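PDB 4TN0: UPF0141 protein yjdB from Campylobacter jejuni subsp. jejuni HB93-13, which probably transfers phosphoethanolamine to acceptors at the bacterial envelope through its zinc-binding periplasmic domain, a process required for polymyxin resistance and motility. Local coordinates for residues A[73-78]-A[293-298]; A[134-139]-A[208-213]; A[159-164]-A[187-192]. All coordinates share one frame; numbering follows the deposited sequence.

Overall arrangement
All three contacts belong to one alkaline phosphatase-like domain built round a mixed beta-sheet. Contact 1 is a surface contact between two loops, 73-78 and 293-298, and pairs a salt bridge with one apolar touch. Contact 2 is partly buried and purely apolar across its segments, packing helix 133-139 against the end of helix 186-211 over the sheet. Contact 3 is buried and uses the beginning of that same long helix, where a loop with two tyrosines rests on methyl groups of the helix. Contacts 1 and 3 lie on opposite sides of the chain's centre, with centres about 36 Å apart; contacts 2 and 3 both fall within the chain span closed by contact 1.

Contact 1: A[73-78]-A[293-298]; sequences FSISKR and TSVYEP
Val295 meets Ile75, and two residues later Glu297 meets Lys77, so two irregular segments join through an apolar touch followed by a salt bridge. Just ahead of the first pair, Thr293 OG1 weakly accepts from the backbone N of Val295, at 3.4 Å. The Val295 side chain then receives the end of Ile75, whose CD1 lies 3.6 Å from Val295 CB and 3.7 Å from Val295 CG1. CG2 of Val295 stays farther back, so the methyl of Ile75 rests on the branch point and one arm of the valine. The isoleucine comes in roughly perpendicular to the valine. Ile75 reaches over because its CG1 points directly away from the backbone N (chi1 -174°) and its chain runs on extended to CD1. Glu297 comes next and approaches Lys77 from the opposite direction. Lys77 NZ donates to Glu297 OE1 at 2.8 Å, on the syn side of the carboxylate but 29° out of its plane. The bond is one-sided: Glu297 OE2 stays 3.8 Å from Lys77 NZ. Lys77 is straight as far as CE and bends only at the last torsion, which swings NZ round to the acid. Ser74 OG closes an ST turn by accepting from Ser76 N at 2.9 Å, and both serine hydroxyls bond to Glu85. Helix 281-288 backs the apolar pair, with Phe282 touching both Ile75 and Val295, while Ser283 of that helix bonds the backbone N of Glu297. Segment 73-78 leads away from helix 68-73, and its Phe73 packs on Leu22 and Val24 of strand 18-24, so the contact ties two surface loops together beside helix 281-288.

Contact 2: A[134-139]-A[208-213]; sequences IPFKEK and IKLLKE
Apolar packing carries the whole of this contact, with Leu210 lying against both Phe136 and Lys137 of the facing helix. Its CD1 methyl is the meeting point: it sits 3.7 Å from Phe136 CE2 and 3.5 Å from Lys137 CE. Around the aromatic ring this methyl comes in at the edge, near the ring plane, and no leucine carbon of the contact lies over a face. Phe136 and Leu210 reach from opposite helices and overlap alongside each other, bringing Leu210 CB within 4.0 Å of Phe136 CE2. A second leucine joins the same rim more loosely, Leu211 CD2 standing 4.3 Å from Phe136 CZ.

The lysine contributes its hydrocarbon chain. Extended beyond CG, Lys137 passes across Leu210, and its CE also comes within 3.8 Å of Leu210 CD2. The chain thus flanks the leucine on the exposed side of the pair, while Phe136 is buried. No hydrogen bond spans the segments. The charged ends of Lys137 and Lys209 stay apart, their NZ atoms 6.8 Å from each other.

Beneath the helices, Phe136 rests on Val21 and Ile149, and Leu211 on Leu19 and Trp258, all on strands of the central sheet. Two neighbouring helices lie here on one face of a largely parallel sheet, with Phe136 and Leu211 packed on the strands; this is one helical layer of the layered alpha/beta architecture of the alkaline phosphatase-like fold.

Contact 3: A[159-164]-A[187-192]; sequences PTYYKR and EALINT
A chi1 of -41° places the Thr192 methyl CG2 on the side facing Tyr161 and Tyr162, while the hydroxyl, beside the backbone N, turns back along its own helix. Leu189, one turn earlier, sends CD1 forward with CG trans to its backbone N (chi1 175°). Thr192 lies against Tyr161 and Tyr162 at the start of a short 3-10 turn, and Leu189 against the Tyr161 ring.

The threonine methyl lies against backbone as much as side chain: Thr192 CG2 is 3.6 Å from Tyr162 N and 3.8 Å from Tyr162 CB. It also touches Tyr161 at CB, 3.9 Å away. Leu189 CD1 approaches the Tyr161 ring obliquely, at 3.9 Å from both CD2 and CE2. The aromatic part of Tyr162 leads away from the helix, so its share of the contact is made close to the main chain. The Tyr161 side chain lies about 10 Å from the zinc ion, near the metal site without supplying a ligand to it.

Neither the Thr192 nor the Tyr161 hydroxyl bonds across the contact. Thr192 OG1 donates to Ala188 O at 2.6 Å, 23° out of the carbonyl plane, and the Thr192 backbone N reaches the same oxygen from the opposite face. The threonine hydroxyl also bonds Cys176 N, in the disulfide-bearing loop that precedes helix 186-211. Tyr161 OH bonds Glu229, and its ring packs on Leu231 and Leu238 of the small two-stranded sheet. Within the other segment, Arg164 NH2 donates to Thr160 OG1 at 3.1 Å.

With no hydrogen bond between the segments, methyl packing joins turn and helix here, while the Thr192 and Tyr161 hydroxyls tie them to other loops.

Contact 1: A[73-78]-A[293-298]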
loop_
_atom_site.group_PDB
_atom_site.type_symbol
_atom_site.label_atom_id
_atom_site.label_comp_id
_atom_site.label_asym_id
_atom_site.label_seq_id
_atom_site.Cartn_x
_atom_site.Cartn_y
_atom_site.Cartn_z
ATOM N N PHE A 73 -6.561 -7.829 -2.093
ATOM C CA PHE A 73 -5.806 -8.882 -2.755
ATOM C C PHE A 73 -6.730 -9.945 -3.378
ATOM O O PHE A 73 -6.287 -10.812 -4.155
ATOM C CB PHE A 73 -4.847 -9.550 -1.768
ATOM C CG PHE A 73 -3.542 -8.819 -1.576
ATOM C CD1 PHE A 73 -3.365 -7.941 -0.508
ATOM C CD2 PHE A 73 -2.485 -9.012 -2.459
ATOM C CE1 PHE A 73 -2.157 -7.269 -0.325
ATOM C CE2 PHE A 73 -1.281 -8.344 -2.285
ATOM C CZ PHE A 73 -1.112 -7.476 -1.213
ATOM N N SER A 74 -8.011 -9.881 -3.026
ATOM C CA SER A 74 -8.974 -10.839 -3.539
ATOM C C SER A 74 -9.467 -10.435 -4.933
ATOM O O SER A 74 -9.338 -9.275 -5.338
ATOM C CB SER A 74 -10.150 -10.984 -2.580
ATOM O OG SER A 74 -11.287 -11.538 -3.228
ATOM N N ILE A 75 -9.977 -11.418 -5.674
ATOM C CA ILE A 75 -10.614 -11.173 -6.965
ATOM C C ILE A 75 -11.909 -10.376 -6.782
ATOM O O ILE A 75 -12.323 -9.634 -7.681
ATOM C CB ILE A 75 -10.904 -12.511 -7.714
ATOM C CG1 ILE A 75 -11.426 -12.255 -9.126
ATOM C CG2 ILE A 75 -11.861 -13.402 -6.920
ATOM C CD1 ILE A 75 -11.424 -13.526 -10.008
ATOM N N SER A 76 -12.553 -10.535 -5.624
ATOM C CA SER A 76 -13.805 -9.817 -5.357
ATOM C C SER A 76 -13.563 -8.325 -5.182
ATOM O O SER A 76 -12.548 -7.898 -4.609
ATOM C CB SER A 76 -14.509 -10.367 -4.124
ATOM O OG SER A 76 -14.425 -11.777 -4.077
ATOM N N LYS A 77 -14.511 -7.530 -5.655
ATOM C CA LYS A 77 -14.440 -6.093 -5.466
ATOM C C LYS A 77 -15.222 -5.745 -4.199
ATOM O O LYS A 77 -15.797 -6.639 -3.571
ATOM C CB LYS A 77 -14.971 -5.382 -6.708
ATOM C CG LYS A 77 -14.125 -5.696 -7.927
ATOM C CD LYS A 77 -14.766 -5.250 -9.216
ATOM C CE LYS A 77 -13.950 -5.745 -10.394
ATOM N NZ LYS A 77 -13.760 -7.244 -10.402
ATOM N N ARG A 78 -15.232 -4.472 -3.800
ATOM C CA ARG A 78 -15.829 -4.121 -2.512
ATOM C C ARG A 78 -17.293 -4.550 -2.411
ATOM O O ARG A 78 -17.737 -4.998 -1.348
ATOM C CB ARG A 78 -15.721 -2.619 -2.218
ATOM C CG ARG A 78 -16.429 -2.261 -0.906
ATOM C CD ARG A 78 -16.122 -0.868 -0.408
ATOM N NE ARG A 78 -16.485 0.184 -1.346
ATOM C CZ ARG A 78 -17.717 0.664 -1.483
ATOM N NH1 ARG A 78 -18.719 0.181 -0.744
ATOM N NH2 ARG A 78 -17.945 1.635 -2.356
ATOM N N THR A 293 -5.294 -14.544 -18.475
ATOM C CA THR A 293 -6.410 -15.206 -17.811
ATOM C C THR A 293 -7.677 -14.404 -18.046
ATOM O O THR A 293 -7.618 -13.201 -18.301
ATOM C CB THR A 293 -6.179 -15.376 -16.271
ATOM O OG1 THR A 293 -7.365 -15.898 -15.656
ATOM C CG2 THR A 293 -5.819 -14.037 -15.609
ATOM N N SER A 294 -8.820 -15.074 -17.982
ATOM C CA SER A 294 -10.105 -14.423 -18.228
ATOM C C SER A 294 -10.555 -13.544 -17.058
ATOM O O SER A 294 -11.390 -12.648 -17.233
ATOM C CB SER A 294 -11.176 -15.464 -18.535
ATOM O OG SER A 294 -11.344 -16.340 -17.440
ATOM N N VAL A 295 -10.009 -13.780 -15.868
ATOM C CA VAL A 295 -10.422 -12.984 -14.712
ATOM C C VAL A 295 -9.695 -11.643 -14.699
ATOM O O VAL A 295 -10.049 -10.741 -13.924
ATOM C CB VAL A 295 -10.175 -13.706 -13.388
ATOM C CG1 VAL A 295 -10.906 -15.033 -13.362
ATOM C CG2 VAL A 295 -8.690 -13.876 -13.141
ATOM N N TYR A 296 -8.688 -11.511 -15.561
ATOM C CA TYR A 296 -8.013 -10.238 -15.739
ATOM C C TYR A 296 -8.941 -9.228 -16.424
ATOM O O TYR A 296 -9.463 -9.476 -17.518
ATOM C CB TYR A 296 -6.725 -10.425 -16.542
ATOM C CG TYR A 296 -6.089 -9.125 -16.973
ATOM C CD1 TYR A 296 -5.393 -8.334 -16.059
ATOM C CD2 TYR A 296 -6.167 -8.693 -18.292
ATOM C CE1 TYR A 296 -4.809 -7.144 -16.443
ATOM C CE2 TYR A 296 -5.583 -7.500 -18.688
ATOM C CZ TYR A 296 -4.908 -6.729 -17.759
ATOM O OH TYR A 296 -4.326 -5.545 -18.151
ATOM N N GLU A 297 -9.162 -8.090 -15.779
ATOM C CA GLU A 297 -10.023 -7.060 -16.349
ATOM C C GLU A 297 -9.181 -5.855 -16.694
ATOM O O GLU A 297 -8.804 -5.090 -15.818
ATOM C CB GLU A 297 -11.136 -6.663 -15.385
ATOM C CG GLU A 297 -12.154 -7.735 -15.090
ATOM C CD GLU A 297 -13.097 -7.310 -13.993
ATOM O OE1 GLU A 297 -12.596 -6.840 -12.947
ATOM O OE2 GLU A 297 -14.330 -7.417 -14.175
ATOM N N PRO A 298 -8.923 -5.655 -17.987
ATOM C CA PRO A 298 -8.002 -4.612 -18.455
ATOM C C PRO A 298 -8.473 -3.219 -18.077
ATOM O O PRO A 298 -7.689 -2.275 -18.054
ATOM C CB PRO A 298 -8.011 -4.787 -19.974
ATOM C CG PRO A 298 -9.303 -5.502 -20.268
ATOM C CD PRO A 298 -9.549 -6.394 -19.098
#

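Contact 2: A[134-139]-A[208-213]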
loop_
_atom_site.group_PDB
_atom_site.type_symbol
_atom_site.label_atom_id
_atom_site.label_comp_id
_atom_site.label_asym_id
_atom_site.label_seq_id
_atom_site.Cartn_x
_atom_site.Cartn_y
_atom_site.Cartn_z
ATOM N N ILE A 134 16.079 -4.337 5.615
ATOM C CA ILE A 134 17.061 -5.404 5.774
ATOM C C ILE A 134 16.751 -6.659 4.944
ATOM O O ILE A 134 17.586 -7.065 4.131
ATOM C CB ILE A 134 17.239 -5.788 7.266
ATOM C CG1 ILE A 134 18.014 -4.695 8.000
ATOM C CG2 ILE A 134 18.000 -7.085 7.398
ATOM C CD1 ILE A 134 18.102 -4.923 9.484
ATOM N N PRO A 135 15.570 -7.293 5.133
ATOM C CA PRO A 135 15.370 -8.474 4.284
ATOM C C PRO A 135 15.095 -8.104 2.833
ATOM O O PRO A 135 15.266 -8.949 1.951
ATOM C CB PRO A 135 14.154 -9.150 4.912
ATOM C CG PRO A 135 13.370 -8.007 5.474
ATOM C CD PRO A 135 14.382 -7.016 5.966
ATOM N N PHE A 136 14.711 -6.855 2.593
ATOM C CA PHE A 136 14.514 -6.361 1.237
ATOM C C PHE A 136 15.832 -6.277 0.485
ATOM O O PHE A 136 15.918 -6.704 -0.665
ATOM C CB PHE A 136 13.853 -4.994 1.260
ATOM C CG PHE A 136 13.799 -4.311 -0.075
ATOM C CD1 PHE A 136 13.045 -4.845 -1.119
ATOM C CD2 PHE A 136 14.442 -3.100 -0.276
ATOM C CE1 PHE A 136 12.967 -4.199 -2.345
ATOM C CE2 PHE A 136 14.365 -2.446 -1.506
ATOM C CZ PHE A 136 13.620 -2.995 -2.539
ATOM N N LYS A 137 16.868 -5.767 1.149
ATOM C CA LYS A 137 18.185 -5.682 0.526
ATOM C C LYS A 137 18.689 -7.096 0.232
ATOM O O LYS A 137 19.193 -7.366 -0.850
ATOM C CB LYS A 137 19.168 -4.902 1.419
ATOM C CG LYS A 137 19.011 -3.391 1.285
ATOM C CD LYS A 137 19.927 -2.581 2.200
ATOM C CE LYS A 137 19.432 -1.119 2.242
ATOM N NZ LYS A 137 20.108 -0.191 3.201
ATOM N N GLU A 138 18.484 -8.009 1.171
ATOM C CA GLU A 138 18.937 -9.373 1.002
ATOM C C GLU A 138 18.218 -10.111 -0.131
ATOM O O GLU A 138 18.808 -10.949 -0.821
ATOM C CB GLU A 138 18.772 -10.145 2.304
ATOM C CG GLU A 138 19.108 -11.621 2.161
ATOM C CD GLU A 138 20.590 -11.900 1.816
ATOM O OE1 GLU A 138 21.410 -10.945 1.771
ATOM O OE2 GLU A 138 20.936 -13.086 1.591
ATOM N N LYS A 139 16.947 -9.802 -0.341
ATOM C CA LYS A 139 16.220 -10.429 -1.432
ATOM C C LYS A 139 16.659 -9.802 -2.761
ATOM O O LYS A 139 16.523 -10.423 -3.817
ATOM C CB LYS A 139 14.703 -10.290 -1.217
ATOM C CG LYS A 139 13.829 -10.745 -2.386
ATOM C CD LYS A 139 13.941 -12.243 -2.621
ATOM C CE LYS A 139 13.234 -12.653 -3.912
ATOM N NZ LYS A 139 13.305 -14.125 -4.140
ATOM N N ILE A 208 12.826 3.544 -3.458
ATOM C CA ILE A 208 13.122 4.060 -4.784
ATOM C C ILE A 208 14.635 4.154 -4.988
ATOM O O ILE A 208 15.162 3.803 -6.047
ATOM C CB ILE A 208 12.485 5.461 -4.989
ATOM C CG1 ILE A 208 10.961 5.368 -5.027
ATOM C CG2 ILE A 208 12.965 6.117 -6.264
ATOM C CD1 ILE A 208 10.291 6.689 -5.285
ATOM N N LYS A 209 15.324 4.601 -3.939
ATOM C CA LYS A 209 16.772 4.820 -3.939
ATOM C C LYS A 209 17.531 3.517 -4.150
ATOM O O LYS A 209 18.580 3.494 -4.778
ATOM C CB LYS A 209 17.164 5.492 -2.609
ATOM C CG LYS A 209 18.650 5.727 -2.288
ATOM C CD LYS A 209 18.729 6.961 -1.340
ATOM C CE LYS A 209 19.945 6.985 -0.408
ATOM N NZ LYS A 209 20.543 5.644 -0.178
ATOM N N LEU A 210 16.977 2.428 -3.639
ATOM C CA LEU A 210 17.569 1.117 -3.830
ATOM C C LEU A 210 17.172 0.578 -5.204
ATOM O O LEU A 210 17.873 -0.254 -5.789
ATOM C CB LEU A 210 17.135 0.159 -2.716
ATOM C CG LEU A 210 17.877 0.340 -1.377
ATOM C CD1 LEU A 210 17.122 -0.343 -0.253
ATOM C CD2 LEU A 210 19.337 -0.140 -1.416
ATOM N N LEU A 211 16.044 1.065 -5.718
ATOM C CA LEU A 211 15.543 0.627 -7.018
ATOM C C LEU A 211 16.350 1.199 -8.172
ATOM O O LEU A 211 16.452 0.581 -9.240
ATOM C CB LEU A 211 14.066 1.005 -7.186
ATOM C CG LEU A 211 13.058 0.139 -6.428
ATOM C CD1 LEU A 211 11.646 0.431 -6.908
ATOM C CD2 LEU A 211 13.398 -1.356 -6.554
ATOM N N LYS A 212 16.937 2.372 -7.961
ATOM C CA LYS A 212 17.755 2.984 -9.002
ATOM C C LYS A 212 19.109 2.281 -9.119
ATOM O O LYS A 212 19.788 2.395 -10.134
ATOM C CB LYS A 212 17.872 4.497 -8.790
ATOM C CG LYS A 212 16.504 5.162 -8.918
ATOM C CD LYS A 212 16.528 6.650 -8.640
ATOM C CE LYS A 212 16.087 7.431 -9.883
ATOM N NZ LYS A 212 14.774 8.146 -9.714
ATOM N N GLU A 213 19.509 1.560 -8.083
ATOM C CA GLU A 213 20.746 0.803 -8.151
ATOM C C GLU A 213 20.501 -0.529 -8.834
ATOM O O GLU A 213 21.431 -1.294 -9.092
ATOM C CB GLU A 213 21.261 0.544 -6.744
ATOM C CG GLU A 213 21.830 1.728 -6.012
ATOM C CD GLU A 213 22.337 1.305 -4.661
ATOM O OE1 GLU A 213 22.872 0.180 -4.569
ATOM O OE2 GLU A 213 22.152 2.064 -3.690
#

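Contact 3: A[159-164]-A[187-192]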
loop_
_atom_site.group_PDB
_atom_site.type_symbol
_atom_site.label_atom_id
_atom_site.label_comp_id
_atom_site.label_asym_id
_atom_site.label_seq_id
_atom_site.Cartn_x
_atom_site.Cartn_y
_atom_site.Cartn_z
ATOM N N PRO A 159 -3.376 3.490 18.702
ATOM C CA PRO A 159 -3.274 4.882 19.171
ATOM C C PRO A 159 -1.873 5.388 19.556
ATOM O O PRO A 159 -1.704 6.604 19.750
ATOM C CB PRO A 159 -4.180 4.878 20.400
ATOM C CG PRO A 159 -4.030 3.495 20.932
ATOM C CD PRO A 159 -3.963 2.606 19.727
ATOM N N THR A 160 -0.882 4.500 19.629
ATOM C CA THR A 160 0.484 4.910 19.975
ATOM C C THR A 160 1.272 5.410 18.755
ATOM O O THR A 160 2.356 4.881 18.457
ATOM C CB THR A 160 1.299 3.757 20.597
ATOM O OG1 THR A 160 1.306 2.645 19.700
ATOM C CG2 THR A 160 0.734 3.342 21.949
ATOM N N TYR A 161 0.735 6.416 18.064
ATOM C CA TYR A 161 1.363 6.971 16.872
ATOM C C TYR A 161 2.821 7.383 17.052
ATOM O O TYR A 161 3.649 7.176 16.164
ATOM C CB TYR A 161 0.593 8.196 16.390
ATOM C CG TYR A 161 -0.878 7.981 16.162
ATOM C CD1 TYR A 161 -1.313 7.236 15.076
ATOM C CD2 TYR A 161 -1.837 8.586 16.979
ATOM C CE1 TYR A 161 -2.663 7.040 14.836
ATOM C CE2 TYR A 161 -3.201 8.401 16.750
ATOM C CZ TYR A 161 -3.607 7.628 15.660
ATOM O OH TYR A 161 -4.940 7.410 15.382
ATOM N N TYR A 162 3.127 7.974 18.201
ATOM C CA TYR A 162 4.451 8.537 18.463
ATOM C C TYR A 162 5.524 7.455 18.481
ATOM O O TYR A 162 6.708 7.763 18.436
ATOM C CB TYR A 162 4.449 9.304 19.793
ATOM C CG TYR A 162 4.317 8.402 20.985
ATOM C CD1 TYR A 162 3.078 7.948 21.396
ATOM C CD2 TYR A 162 5.439 7.999 21.705
ATOM C CE1 TYR A 162 2.949 7.112 22.486
ATOM C CE2 TYR A 162 5.322 7.159 22.802
ATOM C CZ TYR A 162 4.077 6.721 23.190
ATOM O OH TYR A 162 3.945 5.888 24.277
ATOM N N LYS A 163 5.111 6.192 18.547
ATOM C CA LYS A 163 6.070 5.093 18.580
ATOM C C LYS A 163 6.422 4.587 17.185
ATOM O O LYS A 163 7.226 3.682 17.048
ATOM C CB LYS A 163 5.531 3.913 19.390
ATOM C CG LYS A 163 5.480 4.088 20.917
ATOM C CD LYS A 163 4.839 2.828 21.486
ATOM C CE LYS A 163 5.003 2.630 22.958
ATOM N NZ LYS A 163 4.300 1.339 23.281
ATOM N N ARG A 164 5.819 5.156 16.151
ATOM C CA ARG A 164 5.979 4.609 14.798
ATOM C C ARG A 164 7.242 5.128 14.107
ATOM O O ARG A 164 7.733 4.522 13.162
ATOM C CB ARG A 164 4.746 4.945 13.935
ATOM C CG ARG A 164 3.400 4.434 14.485
ATOM C CD ARG A 164 3.195 2.943 14.252
ATOM N NE ARG A 164 3.828 2.109 15.266
ATOM C CZ ARG A 164 3.272 1.746 16.418
ATOM N NH1 ARG A 164 3.961 0.981 17.261
ATOM N NH2 ARG A 164 2.034 2.131 16.728
ATOM N N GLU A 187 -3.977 19.810 17.487
ATOM C CA GLU A 187 -2.841 20.103 16.605
ATOM C C GLU A 187 -1.644 19.202 16.894
ATOM O O GLU A 187 -0.947 18.781 15.975
ATOM C CB GLU A 187 -2.404 21.555 16.694
ATOM C CG GLU A 187 -3.401 22.541 16.118
ATOM C CD GLU A 187 -2.731 23.838 15.691
ATOM O OE1 GLU A 187 -1.560 23.781 15.251
ATOM O OE2 GLU A 187 -3.372 24.912 15.793
ATOM N N ALA A 188 -1.413 18.918 18.168
ATOM C CA ALA A 188 -0.299 18.069 18.566
ATOM C C ALA A 188 -0.556 16.655 18.092
ATOM O O ALA A 188 0.383 15.929 17.733
ATOM C CB ALA A 188 -0.068 18.106 20.118
ATOM N N LEU A 189 -1.822 16.243 18.129
ATOM C CA LEU A 189 -2.174 14.914 17.664
ATOM C C LEU A 189 -1.912 14.820 16.166
ATOM O O LEU A 189 -1.303 13.855 15.701
ATOM C CB LEU A 189 -3.623 14.581 17.994
ATOM C CG LEU A 189 -4.134 13.247 17.456
ATOM C CD1 LEU A 189 -3.263 12.110 17.974
ATOM C CD2 LEU A 189 -5.595 13.022 17.813
ATOM N N ILE A 190 -2.339 15.839 15.421
ATOM C CA ILE A 190 -2.141 15.868 13.970
ATOM C C ILE A 190 -0.658 15.826 13.626
ATOM O O ILE A 190 -0.245 15.136 12.669
ATOM C CB ILE A 190 -2.793 17.109 13.307
ATOM C CG1 ILE A 190 -4.261 17.248 13.733
ATOM C CG2 ILE A 190 -2.610 17.099 11.794
ATOM C CD1 ILE A 190 -5.142 16.191 13.219
ATOM N N ASN A 191 0.142 16.595 14.370
ATOM C CA ASN A 191 1.576 16.622 14.134
ATOM C C ASN A 191 2.152 15.218 14.248
ATOM O O ASN A 191 2.897 14.767 13.384
ATOM C CB ASN A 191 2.298 17.542 15.127
ATOM C CG ASN A 191 2.075 19.026 14.859
ATOM O OD1 ASN A 191 1.716 19.433 13.756
ATOM N ND2 ASN A 191 2.332 19.842 15.878
ATOM N N THR A 192 1.765 14.517 15.307
ATOM C CA THR A 192 2.257 13.168 15.553
ATOM C C THR A 192 1.881 12.239 14.414
ATOM O O THR A 192 2.686 11.420 13.971
ATOM C CB THR A 192 1.696 12.615 16.867
ATOM O OG1 THR A 192 1.718 13.650 17.860
ATOM C CG2 THR A 192 2.494 11.418 17.341
#